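Local coordinates for hemolysin activator protein CdiB (Acinetobacter baumannii ACICU, PDB 6WIL) that probably secretes a contact-dependent growth inhibition toxin across the outer membrane, as the barrel-forming transporter of a two-partner secretion system, at residues 49-54 / 96-101; 58-63 / 131-136; 186-191 / 208-213; 372-377 / 423-428. One frame throughout, in Å; residues are numbered along the deposited sequence.

Interaction 1 of 4, residues 49-54 / 96-101; sequences VEESPC and GTQSLH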
loop_
_atom_site.group_PDB
_atom_site.type_symbol
_atom_site.label_atom_id
_atom_site.label_comp_id
_atom_site.label_asym_id
_atom_site.label_seq_id
_atom_site.Cartn_x
_atom_site.Cartn_y
_atom_site.Cartn_z
ATOM N N VAL A 49 -16.889 -31.144 -29.173
ATOM C CA VAL A 49 -16.503 -31.411 -30.551
ATOM C C VAL A 49 -17.320 -32.596 -31.058
ATOM O O VAL A 49 -17.999 -33.282 -30.294
ATOM C CB VAL A 49 -14.990 -31.684 -30.693
ATOM C CG1 VAL A 49 -14.185 -30.446 -30.321
ATOM C CG2 VAL A 49 -14.580 -32.861 -29.824
ATOM N N GLU A 50 -17.254 -32.825 -32.372
ATOM C CA GLU A 50 -17.967 -33.935 -33.000
ATOM C C GLU A 50 -17.128 -35.205 -32.884
ATOM O O GLU A 50 -15.968 -35.228 -33.310
ATOM C CB GLU A 50 -18.269 -33.611 -34.461
ATOM N N GLU A 51 -17.710 -36.261 -32.310
ATOM C CA GLU A 51 -16.952 -37.430 -31.877
ATOM C C GLU A 51 -17.620 -38.721 -32.326
ATOM O O GLU A 51 -18.815 -38.760 -32.627
ATOM C CB GLU A 51 -16.796 -37.444 -30.361
ATOM C CG GLU A 51 -16.688 -36.062 -29.785
ATOM C CD GLU A 51 -15.969 -36.040 -28.473
ATOM O OE1 GLU A 51 -16.536 -35.511 -27.502
ATOM O OE2 GLU A 51 -14.837 -36.558 -28.417
ATOM N N SER A 52 -16.827 -39.798 -32.330
ATOM C CA SER A 52 -17.257 -41.051 -32.937
ATOM C C SER A 52 -18.367 -41.684 -32.091
ATOM O O SER A 52 -19.510 -41.734 -32.563
ATOM C CB SER A 52 -16.054 -41.976 -33.158
ATOM O OG SER A 52 -14.905 -41.234 -33.537
ATOM N N PRO A 53 -18.121 -42.166 -30.839
ATOM C CA PRO A 53 -19.269 -42.432 -29.964
ATOM C C PRO A 53 -19.488 -41.287 -28.986
ATOM O O PRO A 53 -18.528 -40.749 -28.426
ATOM C CB PRO A 53 -18.878 -43.733 -29.244
ATOM C CG PRO A 53 -17.406 -43.965 -29.575
ATOM C CD PRO A 53 -16.902 -42.710 -30.218
ATOM N N CYS A 54 -20.743 -40.897 -28.783
ATOM C CA CYS A 54 -21.065 -39.798 -27.887
ATOM C C CYS A 54 -22.351 -40.118 -27.142
ATOM O O CYS A 54 -23.130 -40.983 -27.546
ATOM C CB CYS A 54 -21.193 -38.468 -28.646
ATOM S SG CYS A 54 -22.486 -38.403 -29.919
ATOM N N GLY A 96 -18.612 -37.000 -26.425
ATOM C CA GLY A 96 -17.680 -38.102 -26.486
ATOM C C GLY A 96 -16.469 -37.846 -25.603
ATOM O O GLY A 96 -16.375 -36.842 -24.899
ATOM N N THR A 97 -15.516 -38.778 -25.687
ATOM C CA THR A 97 -14.395 -38.780 -24.750
ATOM C C THR A 97 -13.588 -37.488 -24.820
ATOM O O THR A 97 -13.130 -36.978 -23.791
ATOM C CB THR A 97 -13.484 -39.984 -25.005
ATOM O OG1 THR A 97 -12.826 -39.846 -26.271
ATOM C CG2 THR A 97 -14.286 -41.276 -24.996
ATOM N N GLN A 98 -13.408 -36.931 -26.019
ATOM C CA GLN A 98 -12.575 -35.736 -26.131
ATOM C C GLN A 98 -13.277 -34.507 -25.559
ATOM O O GLN A 98 -12.640 -33.684 -24.893
ATOM C CB GLN A 98 -12.159 -35.503 -27.584
ATOM C CG GLN A 98 -11.313 -34.255 -27.776
ATOM C CD GLN A 98 -10.088 -34.241 -26.877
ATOM O OE1 GLN A 98 -9.396 -35.250 -26.736
ATOM N NE2 GLN A 98 -9.820 -33.097 -26.254
ATOM N N SER A 99 -14.585 -34.355 -25.800
ATOM C CA SER A 99 -15.306 -33.228 -25.210
ATOM C C SER A 99 -15.401 -33.368 -23.699
ATOM O O SER A 99 -15.321 -32.371 -22.972
ATOM C CB SER A 99 -16.712 -33.099 -25.798
ATOM O OG SER A 99 -16.680 -32.946 -27.204
ATOM N N LEU A 100 -15.600 -34.594 -23.211
ATOM C CA LEU A 100 -15.648 -34.813 -21.771
ATOM C C LEU A 100 -14.329 -34.418 -21.118
ATOM O O LEU A 100 -14.317 -33.818 -20.037
ATOM C CB LEU A 100 -15.991 -36.273 -21.476
ATOM C CG LEU A 100 -16.079 -36.681 -20.004
ATOM C CD1 LEU A 100 -17.085 -35.818 -19.262
ATOM C CD2 LEU A 100 -16.439 -38.153 -19.878
ATOM N N HIS A 101 -13.208 -34.725 -21.776
ATOM C CA HIS A 101 -11.908 -34.310 -21.262
ATOM C C HIS A 101 -11.794 -32.791 -21.215
ATOM O O HIS A 101 -11.211 -32.232 -20.278
ATOM C CB HIS A 101 -10.794 -34.909 -22.121
ATOM C CG HIS A 101 -9.416 -34.617 -21.616
ATOM N ND1 HIS A 101 -9.094 -34.637 -20.276
ATOM C CD2 HIS A 101 -8.273 -34.305 -22.273
ATOM C CE1 HIS A 101 -7.813 -34.348 -20.129
ATOM N NE2 HIS A 101 -7.292 -34.143 -21.325
HETATM O O HOH W 1 -15.906 -40.334 -28.259
#
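The first turn of helix 97-113, whose N-cap position is Gly96, receives the carboxylate of Glu51 from the loop 49-54. The two carboxylate oxygens divide the work. OE2 of Glu51 takes the Gln98 N-H on its syn lone pair at 2.8 Å, and OE1 accepts from Ser99 twice. Ser99 N meets OE1 of Glu51 on the syn side at 2.8 Å, 30° out of the carboxylate plane; Ser99 OG comes from the same face but well above the plane, at 2.6 Å. Gly96 N adds a weak bond to OE1. The CD of Glu51, roughly anti to its own CA (chi2 -155°), lies 3.3 Å from Gly96 CA, an approach the missing side chain makes possible. The same Ser99 OG also accepts from Val49 N (2.7 Å, nearly straight at 170°), which makes it a relay between the loop backbone and the carboxylate. At the other end of the loop segment, a water joins Pro53 O, 2.7 Å away, to Thr97 N. Cys54, whose CB lies against Gly96, is tied by a disulfide to Cys94, just ahead of the helix. The positive end of the helix dipole would be expected to stabilise the Glu51 charge. A carboxylate gathering the amides at a helix N terminus is a familiar arrangement; here it sits at the start of a helix of the ShlB-type POTRA domain.

Interaction 2 of 4, residues 58-63 / 131-136; sequences KEISLI and GNLNLS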
loop_
_atom_site.group_PDB
_atom_site.type_symbol
_atom_site.label_atom_id
_atom_site.label_comp_id
_atom_site.label_asym_id
_atom_site.label_seq_id
_atom_site.Cartn_x
_atom_site.Cartn_y
_atom_site.Cartn_z
ATOM N N LYS A 58 -28.176 -34.830 -20.314
ATOM C CA LYS A 58 -29.384 -34.110 -19.963
ATOM C C LYS A 58 -29.333 -33.514 -18.567
ATOM O O LYS A 58 -30.218 -32.722 -18.220
ATOM C CB LYS A 58 -30.616 -35.022 -20.088
ATOM C CG LYS A 58 -30.725 -36.111 -19.042
ATOM C CD LYS A 58 -31.777 -37.130 -19.459
ATOM C CE LYS A 58 -32.012 -38.189 -18.390
ATOM N NZ LYS A 58 -32.848 -37.696 -17.259
ATOM N N GLU A 59 -28.328 -33.861 -17.764
ATOM C CA GLU A 59 -28.157 -33.303 -16.429
ATOM C C GLU A 59 -26.670 -33.177 -16.140
ATOM O O GLU A 59 -25.923 -34.146 -16.312
ATOM C CB GLU A 59 -28.821 -34.182 -15.356
ATOM C CG GLU A 59 -30.249 -34.608 -15.663
ATOM C CD GLU A 59 -30.971 -35.181 -14.461
ATOM O OE1 GLU A 59 -30.341 -35.312 -13.389
ATOM O OE2 GLU A 59 -32.175 -35.491 -14.589
ATOM N N ILE A 60 -26.245 -31.993 -15.710
ATOM C CA ILE A 60 -24.899 -31.779 -15.191
ATOM C C ILE A 60 -25.034 -31.465 -13.710
ATOM O O ILE A 60 -25.698 -30.491 -13.333
ATOM C CB ILE A 60 -24.164 -30.652 -15.930
ATOM C CG1 ILE A 60 -24.278 -30.851 -17.441
ATOM C CG2 ILE A 60 -22.699 -30.619 -15.502
ATOM C CD1 ILE A 60 -23.980 -29.600 -18.244
ATOM N N SER A 61 -24.419 -32.291 -12.869
ATOM C CA SER A 61 -24.597 -32.174 -11.432
ATOM C C SER A 61 -23.260 -32.343 -10.731
ATOM O O SER A 61 -22.320 -32.937 -11.267
ATOM C CB SER A 61 -25.596 -33.212 -10.902
ATOM O OG SER A 61 -26.700 -33.358 -11.778
ATOM N N LEU A 62 -23.183 -31.797 -9.521
ATOM C CA LEU A 62 -22.091 -32.069 -8.602
ATOM C C LEU A 62 -22.583 -33.075 -7.570
ATOM O O LEU A 62 -23.617 -32.855 -6.928
ATOM C CB LEU A 62 -21.602 -30.790 -7.921
ATOM C CG LEU A 62 -20.311 -30.934 -7.109
ATOM C CD1 LEU A 62 -19.143 -31.297 -8.019
ATOM C CD2 LEU A 62 -20.011 -29.668 -6.315
ATOM N N ILE A 63 -21.857 -34.176 -7.428
ATOM C CA ILE A 63 -22.306 -35.337 -6.668
ATOM C C ILE A 63 -21.323 -35.568 -5.534
ATOM O O ILE A 63 -20.114 -35.624 -5.776
ATOM C CB ILE A 63 -22.424 -36.600 -7.542
ATOM C CG1 ILE A 63 -23.495 -36.398 -8.612
ATOM C CG2 ILE A 63 -22.743 -37.817 -6.692
ATOM C CD1 ILE A 63 -24.861 -36.088 -8.048
ATOM N N GLY A 131 -27.521 -40.500 -19.453
ATOM C CA GLY A 131 -27.369 -39.123 -19.877
ATOM C C GLY A 131 -27.041 -38.131 -18.779
ATOM O O GLY A 131 -27.164 -36.923 -18.996
ATOM N N ASN A 132 -26.619 -38.599 -17.606
ATOM C CA ASN A 132 -26.315 -37.721 -16.479
ATOM C C ASN A 132 -24.805 -37.536 -16.373
ATOM O O ASN A 132 -24.078 -38.477 -16.041
ATOM C CB ASN A 132 -26.883 -38.288 -15.180
ATOM C CG ASN A 132 -28.395 -38.247 -15.142
ATOM O OD1 ASN A 132 -29.037 -37.770 -16.078
ATOM N ND2 ASN A 132 -28.975 -38.762 -14.064
ATOM N N LEU A 133 -24.335 -36.320 -16.645
ATOM C CA LEU A 133 -22.940 -35.978 -16.394
ATOM C C LEU A 133 -22.804 -35.597 -14.926
ATOM O O LEU A 133 -23.274 -34.535 -14.506
ATOM C CB LEU A 133 -22.482 -34.840 -17.299
ATOM C CG LEU A 133 -21.028 -34.433 -17.048
ATOM C CD1 LEU A 133 -20.105 -35.614 -17.284
ATOM C CD2 LEU A 133 -20.631 -33.254 -17.916
ATOM N N ASN A 134 -22.174 -36.465 -14.143
ATOM C CA ASN A 134 -22.047 -36.271 -12.705
ATOM C C ASN A 134 -20.587 -35.999 -12.372
ATOM O O ASN A 134 -19.733 -36.883 -12.514
ATOM C CB ASN A 134 -22.583 -37.481 -11.946
ATOM C CG ASN A 134 -24.097 -37.529 -11.934
ATOM O OD1 ASN A 134 -24.759 -36.524 -12.195
ATOM N ND2 ASN A 134 -24.653 -38.688 -11.616
ATOM N N LEU A 135 -20.306 -34.778 -11.934
ATOM C CA LEU A 135 -18.967 -34.373 -11.545
ATOM C C LEU A 135 -18.797 -34.502 -10.039
ATOM O O LEU A 135 -19.759 -34.400 -9.272
ATOM C CB LEU A 135 -18.681 -32.935 -11.971
ATOM C CG LEU A 135 -18.513 -32.705 -13.469
ATOM C CD1 LEU A 135 -18.141 -31.259 -13.725
ATOM C CD2 LEU A 135 -17.462 -33.645 -14.034
ATOM N N SER A 136 -17.560 -34.738 -9.623
ATOM C CA SER A 136 -17.239 -34.787 -8.206
ATOM C C SER A 136 -15.953 -34.026 -7.957
ATOM O O SER A 136 -15.157 -33.796 -8.869
ATOM C CB SER A 136 -17.090 -36.218 -7.694
ATOM O OG SER A 136 -18.350 -36.742 -7.346
#
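Ile60 and Leu133 lie side by side and point the same way, CG2 of Ile60 4.1 Å from CD2 of Leu133, on the tightly packed face of two parallel strands. One step on, Leu62 turns its CD1 over the neighbouring backbone, 3.4 Å from Leu135 O. Helix 77-85 covers this face, Ile80 touching Ile60, Leu62 and Leu135, and Ile83 adding to the cover of Ile60. Between the strands runs a parallel ladder in which the N-H of Ser61 and Ile63 goes to the carbonyls of Leu133 and Leu135, while Leu133 N and Leu135 N answer to Glu59 O and Ser61 O. This is the parallel pairing of the POTRA fold: strand 59-62 lies parallel to strand 132-149, with helices and further strands in between along the chain, and the other edge of 132-149 pairs antiparallel with 120-123, through bonds to Val122 and Ser124. The opposite face is more polar and, at its Lys58 and Glu59 end, open to solvent. There Glu59 and Asn132, both partly exposed, run side by side with carboxylate and amide planes 20° apart, and the exposed Lys58 reaches the carboxylate in a long salt bridge, its NZ 3.5 Å from Glu59 OE2. At the far end of the ladder the contact tightens: Ile63 crosses Asn134, its CG1 3.6 Å from Asn134 CB, and the buried Ser136 hydroxyl gives its proton to Ile63 O over 2.6 Å, tilted 27° from the carbonyl plane.

Interaction 3 of 4, residues 186-191 / 208-213; sequences AVDMQI and ILKLQA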
loop_
_atom_site.group_PDB
_atom_site.type_symbol
_atom_site.label_atom_id
_atom_site.label_comp_id
_atom_site.label_asym_id
_atom_site.label_seq_id
_atom_site.Cartn_x
_atom_site.Cartn_y
_atom_site.Cartn_z
ATOM N N ALA A 186 11.983 -14.027 7.212
ATOM C CA ALA A 186 12.249 -14.528 5.871
ATOM C C ALA A 186 11.589 -15.897 5.763
ATOM O O ALA A 186 11.881 -16.790 6.568
ATOM C CB ALA A 186 13.751 -14.617 5.605
ATOM N N VAL A 187 10.684 -16.061 4.802
ATOM C CA VAL A 187 9.796 -17.217 4.758
ATOM C C VAL A 187 10.076 -18.041 3.509
ATOM O O VAL A 187 10.290 -17.493 2.422
ATOM C CB VAL A 187 8.314 -16.789 4.803
ATOM C CG1 VAL A 187 7.402 -18.004 4.737
ATOM C CG2 VAL A 187 8.036 -15.985 6.056
ATOM N N ASP A 188 10.083 -19.362 3.674
ATOM C CA ASP A 188 10.065 -20.312 2.569
ATOM C C ASP A 188 8.855 -21.214 2.765
ATOM O O ASP A 188 8.703 -21.831 3.825
ATOM C CB ASP A 188 11.363 -21.125 2.513
ATOM C CG ASP A 188 11.519 -21.901 1.209
ATOM O OD1 ASP A 188 10.707 -22.816 0.944
ATOM O OD2 ASP A 188 12.456 -21.587 0.445
HETATM N N MSE A 189 7.986 -21.268 1.763
HETATM C CA MSE A 189 6.744 -22.022 1.872
HETATM C C MSE A 189 6.673 -23.076 0.767
HETATM O O MSE A 189 6.868 -22.773 -0.411
HETATM C CB MSE A 189 5.537 -21.070 1.809
HETATM C CG MSE A 189 4.195 -21.685 2.211
HETATM SE SE MSE A 189 2.644 -20.464 2.098
HETATM C CE MSE A 189 2.769 -19.589 3.846
ATOM N N GLN A 190 6.413 -24.321 1.161
ATOM C CA GLN A 190 6.267 -25.430 0.230
ATOM C C GLN A 190 5.035 -26.245 0.589
ATOM O O GLN A 190 4.677 -26.379 1.763
ATOM C CB GLN A 190 7.503 -26.338 0.229
ATOM C CG GLN A 190 8.659 -25.803 -0.596
ATOM C CD GLN A 190 9.969 -26.507 -0.289
ATOM O OE1 GLN A 190 10.126 -27.116 0.769
ATOM N NE2 GLN A 190 10.916 -26.423 -1.216
ATOM N N ILE A 191 4.384 -26.781 -0.440
ATOM C CA ILE A 191 3.252 -27.689 -0.293
ATOM C C ILE A 191 3.717 -29.086 -0.678
ATOM O O ILE A 191 4.326 -29.272 -1.739
ATOM C CB ILE A 191 2.058 -27.251 -1.158
ATOM C CG1 ILE A 191 1.333 -26.063 -0.521
ATOM C CG2 ILE A 191 1.106 -28.422 -1.390
ATOM C CD1 ILE A 191 0.425 -26.443 0.629
ATOM N N ILE A 208 4.951 -26.905 4.538
ATOM C CA ILE A 208 6.317 -26.887 5.050
ATOM C C ILE A 208 6.818 -25.449 5.059
ATOM O O ILE A 208 6.961 -24.827 4.000
ATOM C CB ILE A 208 7.235 -27.783 4.205
ATOM C CG1 ILE A 208 6.594 -29.156 3.995
ATOM C CG2 ILE A 208 8.601 -27.923 4.865
ATOM C CD1 ILE A 208 6.183 -29.839 5.281
ATOM N N LEU A 209 7.097 -24.924 6.252
ATOM C CA LEU A 209 7.556 -23.553 6.432
ATOM C C LEU A 209 8.979 -23.543 6.974
ATOM O O LEU A 209 9.266 -24.190 7.986
ATOM C CB LEU A 209 6.632 -22.790 7.385
ATOM C CG LEU A 209 5.259 -22.385 6.853
ATOM C CD1 LEU A 209 4.402 -21.809 7.968
ATOM C CD2 LEU A 209 5.424 -21.379 5.736
ATOM N N LYS A 210 9.863 -22.808 6.303
ATOM C CA LYS A 210 11.214 -22.536 6.790
ATOM C C LYS A 210 11.314 -21.044 7.093
ATOM O O LYS A 210 11.217 -20.212 6.184
ATOM C CB LYS A 210 12.269 -22.966 5.773
ATOM C CG LYS A 210 12.667 -24.431 5.866
ATOM C CD LYS A 210 13.900 -24.725 5.023
ATOM C CE LYS A 210 13.531 -25.072 3.594
ATOM N NZ LYS A 210 12.900 -26.417 3.513
ATOM N N LEU A 211 11.511 -20.707 8.368
ATOM C CA LEU A 211 11.487 -19.327 8.832
ATOM C C LEU A 211 12.848 -18.921 9.384
ATOM O O LEU A 211 13.546 -19.726 10.011
ATOM C CB LEU A 211 10.413 -19.123 9.910
ATOM C CG LEU A 211 8.976 -19.543 9.581
ATOM C CD1 LEU A 211 8.072 -19.352 10.788
ATOM C CD2 LEU A 211 8.432 -18.778 8.378
ATOM N N GLN A 212 13.212 -17.663 9.148
ATOM C CA GLN A 212 14.424 -17.066 9.693
ATOM C C GLN A 212 14.081 -15.655 10.141
ATOM O O GLN A 212 13.722 -14.813 9.313
ATOM C CB GLN A 212 15.549 -17.051 8.656
ATOM C CG GLN A 212 16.660 -16.063 8.947
ATOM C CD GLN A 212 17.680 -16.003 7.830
ATOM O OE1 GLN A 212 18.376 -16.981 7.559
ATOM N NE2 GLN A 212 17.765 -14.856 7.164
ATOM N N ALA A 213 14.180 -15.403 11.444
ATOM C CA ALA A 213 13.763 -14.120 11.991
ATOM C C ALA A 213 14.579 -12.979 11.394
ATOM O O ALA A 213 15.787 -13.102 11.177
ATOM C CB ALA A 213 13.899 -14.126 13.514
HETATM O O HOH W 2 9.755 -25.013 3.080
#
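Leu209 sets its CD2 between Val187 and Met189 on the helix-covered face of a beta hairpin, strands 185-193 and 204-213, in the sheet of what is probably the second POTRA domain. Leu209 lies side by side with each of them, pointing the same way. CD2 of Leu209 stands 4.0 Å from Val187 CG1 and 3.7 Å from CE of Met189, a selenomethionine whose chi3 bend (-85°) swings that methyl back against the leucine. Leu211 repeats the pattern one pair further on, its CD2 3.7 Å from Val187 CG2. Helix 171-181 closes over the row, Leu181 meeting Val187, and Leu174 and Leu178 meeting Met189. Beneath these side chains the hydrogen-bonded pairs are Ala186 with Gln212, Asp188 with Lys210 and Gln190 with Ile208, each joined by two backbone bonds.

The reverse face carries mostly polar chains, with Ala186 and Ile208 among them, in a different arrangement. Asp188 and Lys210 touch at their roots, CB to CB 3.9 Å, but their charged ends stay apart, Asp188 OD1 being 4.9 Å from Lys210 NZ. The lysine, bent at chi3 and chi4, crosses Gln190 obliquely, and its NZ is hydrogen-bonded to Gln148 on the neighbouring strand 132-149. A water sits between these chains, 3.1 Å from Gln190 OE1 and 2.9 Å from Ile208 O, with Lys210 NZ as a weak third partner.

Interaction 4 of 4, residues 372-377 / 423-428; sequences GNAVLD and YTTPFL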
loop_
_atom_site.group_PDB
_atom_site.type_symbol
_atom_site.label_atom_id
_atom_site.label_comp_id
_atom_site.label_asym_id
_atom_site.label_seq_id
_atom_site.Cartn_x
_atom_site.Cartn_y
_atom_site.Cartn_z
ATOM N N GLY A 372 3.273 -7.839 -15.567
ATOM C CA GLY A 372 4.688 -7.971 -15.867
ATOM C C GLY A 372 5.514 -7.555 -14.666
ATOM O O GLY A 372 5.336 -8.062 -13.553
ATOM N N ASN A 373 6.429 -6.614 -14.886
ATOM C CA ASN A 373 7.219 -6.026 -13.815
ATOM C C ASN A 373 6.697 -4.658 -13.398
ATOM O O ASN A 373 7.376 -3.948 -12.647
ATOM C CB ASN A 373 8.685 -5.920 -14.236
ATOM C CG ASN A 373 9.205 -7.200 -14.857
ATOM O OD1 ASN A 373 9.705 -7.196 -15.982
ATOM N ND2 ASN A 373 9.086 -8.304 -14.128
ATOM N N ALA A 374 5.516 -4.269 -13.874
ATOM C CA ALA A 374 4.933 -2.981 -13.536
ATOM C C ALA A 374 4.018 -3.116 -12.327
ATOM O O ALA A 374 3.320 -4.122 -12.167
ATOM C CB ALA A 374 4.155 -2.409 -14.721
ATOM N N VAL A 375 4.030 -2.096 -11.475
ATOM C CA VAL A 375 3.208 -2.053 -10.272
ATOM C C VAL A 375 2.325 -0.815 -10.344
ATOM O O VAL A 375 2.813 0.284 -10.633
ATOM C CB VAL A 375 4.066 -2.040 -8.993
ATOM C CG1 VAL A 375 3.187 -2.220 -7.763
ATOM C CG2 VAL A 375 5.137 -3.119 -9.056
ATOM N N LEU A 376 1.033 -0.996 -10.090
ATOM C CA LEU A 376 0.084 0.108 -10.021
ATOM C C LEU A 376 -0.676 0.007 -8.709
ATOM O O LEU A 376 -1.276 -1.033 -8.419
ATOM C CB LEU A 376 -0.890 0.086 -11.202
ATOM C CG LEU A 376 -1.992 1.148 -11.152
ATOM C CD1 LEU A 376 -1.440 2.516 -11.516
ATOM C CD2 LEU A 376 -3.164 0.775 -12.051
ATOM N N ASP A 377 -0.649 1.076 -7.917
ATOM C CA ASP A 377 -1.360 1.075 -6.649
ATOM C C ASP A 377 -1.914 2.462 -6.368
ATOM O O ASP A 377 -1.337 3.476 -6.771
ATOM C CB ASP A 377 -0.462 0.620 -5.494
ATOM C CG ASP A 377 0.685 1.568 -5.239
ATOM O OD1 ASP A 377 0.499 2.538 -4.474
ATOM O OD2 ASP A 377 1.776 1.346 -5.806
ATOM N N TYR A 423 2.496 4.593 -10.054
ATOM C CA TYR A 423 2.800 3.641 -11.114
ATOM C C TYR A 423 4.308 3.542 -11.290
ATOM O O TYR A 423 5.001 4.564 -11.331
ATOM C CB TYR A 423 2.137 4.051 -12.433
ATOM C CG TYR A 423 2.405 3.105 -13.581
ATOM C CD1 TYR A 423 1.757 1.879 -13.663
ATOM C CD2 TYR A 423 3.297 3.441 -14.590
ATOM C CE1 TYR A 423 1.994 1.016 -14.712
ATOM C CE2 TYR A 423 3.542 2.581 -15.645
ATOM C CZ TYR A 423 2.888 1.371 -15.700
ATOM O OH TYR A 423 3.122 0.507 -16.746
ATOM N N THR A 424 4.805 2.311 -11.399
ATOM C CA THR A 424 6.222 2.031 -11.568
ATOM C C THR A 424 6.386 0.950 -12.622
ATOM O O THR A 424 5.641 -0.034 -12.629
ATOM C CB THR A 424 6.863 1.573 -10.244
ATOM O OG1 THR A 424 7.082 2.705 -9.400
ATOM C CG2 THR A 424 8.186 0.866 -10.483
ATOM N N THR A 425 7.352 1.136 -13.518
ATOM C CA THR A 425 7.702 0.089 -14.465
ATOM C C THR A 425 9.149 0.265 -14.887
ATOM O O THR A 425 9.645 1.398 -14.951
ATOM C CB THR A 425 6.793 0.097 -15.706
ATOM O OG1 THR A 425 7.128 -1.013 -16.549
ATOM C CG2 THR A 425 6.959 1.387 -16.490
ATOM N N PRO A 426 9.860 -0.827 -15.141
ATOM C CA PRO A 426 11.149 -0.729 -15.824
ATOM C C PRO A 426 10.956 -0.639 -17.330
ATOM O O PRO A 426 9.915 -1.006 -17.876
ATOM C CB PRO A 426 11.853 -2.032 -15.434
ATOM C CG PRO A 426 10.733 -2.997 -15.238
ATOM C CD PRO A 426 9.591 -2.194 -14.662
ATOM N N PHE A 427 11.987 -0.132 -17.999
ATOM C CA PHE A 427 11.966 -0.031 -19.451
ATOM C C PHE A 427 13.384 0.212 -19.939
ATOM O O PHE A 427 14.263 0.621 -19.176
ATOM C CB PHE A 427 11.024 1.083 -19.934
ATOM C CG PHE A 427 11.491 2.473 -19.592
ATOM C CD1 PHE A 427 11.328 2.981 -18.312
ATOM C CD2 PHE A 427 12.079 3.275 -20.556
ATOM C CE1 PHE A 427 11.754 4.259 -17.999
ATOM C CE2 PHE A 427 12.506 4.555 -20.248
ATOM C CZ PHE A 427 12.342 5.048 -18.966
ATOM N N LEU A 428 13.595 -0.050 -21.226
ATOM C CA LEU A 428 14.883 0.183 -21.862
ATOM C C LEU A 428 14.938 1.606 -22.406
ATOM O O LEU A 428 13.988 2.072 -23.042
ATOM C CB LEU A 428 15.120 -0.828 -22.983
ATOM C CG LEU A 428 15.635 -2.198 -22.542
ATOM C CD1 LEU A 428 15.623 -3.181 -23.704
ATOM C CD2 LEU A 428 17.036 -2.060 -21.972
#
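Thr424 O draws two groups of the facing strand: Val375 N donates a hydrogen bond of 2.9 Å at 161°, and Ala374 CA adds a CA-H...O contact at 3.2 Å. Thr424 N returns a bond to Val375 O, so the two residues form a hydrogen-bonded antiparallel pair. Beside this pair Tyr423 meets the other strand obliquely. With CG anti to its own N (chi1 -180°), the tyrosine crosses Leu376 at about a right angle, its CD1 3.9 Å from Leu376 CD1, while its hydroxyl, Tyr423 OH, comes 3.7 Å from Ala374 CB. Strands 374-386 and 414-429 are neighbours in the closed sixteen-stranded barrel of this Omp85-type transporter, and each has a further partner, Leu376 bonding to Gln369 and Tyr423 to Leu438. Val375, on the opposite face from Tyr423, touches Arg368 and Tyr370, while Thr424 meets Gln435 and Arg437. Just before strand 374-386 begins, Asn373 meets Pro426, which has no N-H to offer and packs instead: its CG lies 3.7 Å from Asn373 CB, and its CD 3.5 Å from Asn373 O. Beside it Thr425 OG1 donates to Pro426 O across 3.1 Å.

In the fold
From the N terminus, interaction 1 closes first, bringing the loop 49-54 onto the start of helix 97-113. Interaction 2 opens before the second half of interaction 1 arrives and closes after it, at 131-136, so the two cross along the chain; they also touch, Leu100 CD1 packing 3.6 Å from Leu133 CD1. Together they tie up the first POTRA domain. Strand 132-149 runs on to lie beside strand 204-213, so interaction 3, a hairpin with 16 residues between its segments, shares a sheet with interaction 2 although their centres are 41 Å apart. Interaction 4 follows in series, joining two barrel strands across a 45-residue excursion.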